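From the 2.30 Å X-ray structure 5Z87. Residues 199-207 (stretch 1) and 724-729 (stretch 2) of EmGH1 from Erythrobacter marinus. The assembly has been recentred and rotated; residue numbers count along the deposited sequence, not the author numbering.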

# COMPACT_ATOMS: atom_id res chain seq x y z
N GLU A 199 0.45 9.26 12.90
CA GLU A 199 1.29 8.26 12.27
C GLU A 199 2.49 7.83 13.12
O GLU A 199 3.13 6.83 12.81
CB GLU A 199 1.80 8.78 10.91
CG GLU A 199 2.89 9.87 11.00
CD GLU A 199 3.22 10.52 9.64
OE1 GLU A 199 2.31 10.64 8.80
OE2 GLU A 199 4.40 10.91 9.43
N ASP A 200 2.81 8.57 14.15
CA ASP A 200 4.10 8.29 14.79
C ASP A 200 3.94 7.32 15.96
O ASP A 200 3.11 7.56 16.84
CB ASP A 200 4.73 9.57 15.30
CG ASP A 200 6.04 9.31 16.00
OD1 ASP A 200 6.94 8.73 15.36
OD2 ASP A 200 6.17 9.66 17.19
N PRO A 201 4.76 6.25 16.02
CA PRO A 201 4.64 5.31 17.15
C PRO A 201 4.90 5.95 18.50
O PRO A 201 4.18 5.64 19.47
CB PRO A 201 5.67 4.23 16.81
CG PRO A 201 5.77 4.28 15.30
CD PRO A 201 5.69 5.76 14.99
N HIS A 202 5.88 6.85 18.60
CA HIS A 202 6.15 7.46 19.90
C HIS A 202 4.99 8.32 20.38
O HIS A 202 4.59 8.24 21.55
CB HIS A 202 7.44 8.28 19.85
CG HIS A 202 7.73 9.02 21.13
ND1 HIS A 202 8.31 8.41 22.22
CD2 HIS A 202 7.49 10.30 21.49
CE1 HIS A 202 8.43 9.30 23.20
NE2 HIS A 202 7.94 10.45 22.78
N VAL A 203 4.43 9.15 19.49
CA VAL A 203 3.30 10.00 19.86
C VAL A 203 2.10 9.16 20.27
O VAL A 203 1.46 9.43 21.30
CB VAL A 203 2.95 10.96 18.70
CG1 VAL A 203 1.52 11.48 18.85
CG2 VAL A 203 3.96 12.11 18.62
N VAL A 204 1.77 8.13 19.48
CA VAL A 204 0.61 7.31 19.81
C VAL A 204 0.84 6.55 21.10
O VAL A 204 -0.09 6.35 21.89
CB VAL A 204 0.27 6.37 18.63
CG1 VAL A 204 -0.84 5.43 18.99
CG2 VAL A 204 -0.12 7.17 17.41
N THR A 205 2.09 6.15 21.36
CA THR A 205 2.43 5.46 22.60
C THR A 205 2.31 6.39 23.80
O THR A 205 1.73 6.02 24.83
CB THR A 205 3.85 4.89 22.49
OG1 THR A 205 3.85 3.84 21.52
CG2 THR A 205 4.35 4.35 23.83
N VAL A 206 2.84 7.60 23.67
CA VAL A 206 2.74 8.58 24.75
C VAL A 206 1.28 8.93 25.00
O VAL A 206 0.83 9.01 26.15
CB VAL A 206 3.58 9.82 24.41
CG1 VAL A 206 3.19 10.98 25.30
CG2 VAL A 206 5.07 9.49 24.55
N SER A 207 0.52 9.12 23.93
CA SER A 207 -0.89 9.44 24.08
C SER A 207 -1.65 8.27 24.71
O SER A 207 -2.49 8.48 25.59
CB SER A 207 -1.50 9.81 22.73
OG SER A 207 -0.72 10.81 22.10
N GLU A 724 13.38 8.59 13.48
CA GLU A 724 12.35 8.04 14.36
C GLU A 724 12.22 8.94 15.58
O GLU A 724 13.19 9.09 16.33
CB GLU A 724 12.71 6.63 14.84
CG GLU A 724 13.60 5.85 13.90
CD GLU A 724 13.77 4.41 14.33
OE1 GLU A 724 14.91 3.90 14.26
OE2 GLU A 724 12.75 3.79 14.71
N MET A 725 11.03 9.51 15.79
CA MET A 725 10.83 10.35 16.96
C MET A 725 10.99 9.54 18.24
O MET A 725 10.45 8.43 18.36
CB MET A 725 9.46 11.01 16.93
CG MET A 725 9.10 11.68 18.24
SD MET A 725 7.62 12.72 18.13
CE MET A 725 8.34 14.26 17.55
N ARG A 726 11.77 10.08 19.18
CA ARG A 726 11.98 9.46 20.47
C ARG A 726 11.66 10.38 21.64
O ARG A 726 11.71 9.91 22.78
CB ARG A 726 13.44 8.97 20.60
CG ARG A 726 13.76 7.77 19.70
CD ARG A 726 12.89 6.59 20.10
NE ARG A 726 13.16 5.37 19.35
CZ ARG A 726 12.46 4.98 18.29
NH1 ARG A 726 11.49 5.75 17.82
NH2 ARG A 726 12.75 3.84 17.67
N GLY A 727 11.33 11.65 21.41
CA GLY A 727 10.92 12.54 22.48
C GLY A 727 10.33 13.83 21.94
O GLY A 727 10.55 14.21 20.79
N PHE A 728 9.54 14.49 22.80
CA PHE A 728 9.09 15.84 22.51
C PHE A 728 8.77 16.56 23.81
O PHE A 728 8.49 15.94 24.84
CB PHE A 728 7.88 15.86 21.57
CG PHE A 728 6.62 15.30 22.17
CD1 PHE A 728 5.88 16.02 23.10
CD2 PHE A 728 6.17 14.04 21.79
CE1 PHE A 728 4.71 15.50 23.64
CE2 PHE A 728 5.00 13.51 22.33
CZ PHE A 728 4.27 14.25 23.26
N GLN A 729 8.77 17.89 23.74
CA GLN A 729 8.50 18.73 24.90
C GLN A 729 7.93 20.06 24.42
O GLN A 729 8.63 20.82 23.75
CB GLN A 729 9.78 18.96 25.70
CG GLN A 729 9.58 19.77 26.97
CD GLN A 729 8.53 19.17 27.87
OE1 GLN A 729 8.74 18.12 28.48
NE2 GLN A 729 7.36 19.83 27.94
O HOH W 1 8.36 7.11 16.83
O HOH W 2 8.00 12.49 24.89

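How do two segments more than 500 residues apart in one chain come to lie together? Residues 201-207 form a helix and 724-729 a strand; their axes approach to 7.9 Å, with N-to-C directions 41° apart. The helix is held by its own ladder of backbone hydrogen bonds, such as Val206 N to His202 O at 2.8 Å. The closest CA pair is His202 CA and Arg726 CA, 6.2 Å apart. No direct hydrogen bond joins the stretches, so side-chain packing and bridging water make the contact.

What happens where the helix begins? Asp200 occupies the N-cap position, and its OD2 accepts from Val203 N at 2.9 Å, satisfying an amide that has no preceding helical turn to supply a carbonyl. Asp200 OD2 also lies 3.5 Å from Met725 SD. The other carboxylate oxygen, Asp200 OD1, accepts a hydrogen bond from water 1 at 2.6 Å; that water also donates to Met725 O at 2.9 Å and accepts from His202 N at 3.1 Å.

Why does His202 dominate the helix side? Its CA-to-CB bond points toward the strand, and it has the largest covered area of any residue in the contact. His202 CB sits 3.4 Å from Met725 O, while the imidazole runs along the strand backbone: Gly727 N and Arg726 O lie over one ring face, with His202 CE1 3.4 Å from Arg726 O. Gly727 has no side chain, and its CA comes within 3.7 Å of His202 NE2. Water 2 lies 2.9 Å from His202 NE2 in a hydrogen bond of undecided direction and accepts from Phe728 N at 3.3 Å.

Which side chains supply the apolar packing? Met725, with its CA-to-CB bond toward the helix and both chi1 and chi2 in t, extends to place SD 3.7 Å from Val203 CG2. The CA-to-CB bond of Phe728 points sideways, but the end of its ring comes nearer: CE2 is 4.1 Å from Val203 CG2, and CZ is 4.0 Å from Val206 CG1, one helical turn beyond His202. The Phe728 and His202 rings meet obliquely, planes at 83°, with Phe728 CD2 near the imidazole's edge, 4.0 Å from His202 CD2.

What does Arg726 do, if its CA-to-CB bond points away? It braces its own strand: Arg726 NH1 donates to Met725 O at 2.9 Å, and Arg726 NH2 forms a salt bridge with Glu724 OE2 at 3.0 Å, whose hydrogen bond is weak.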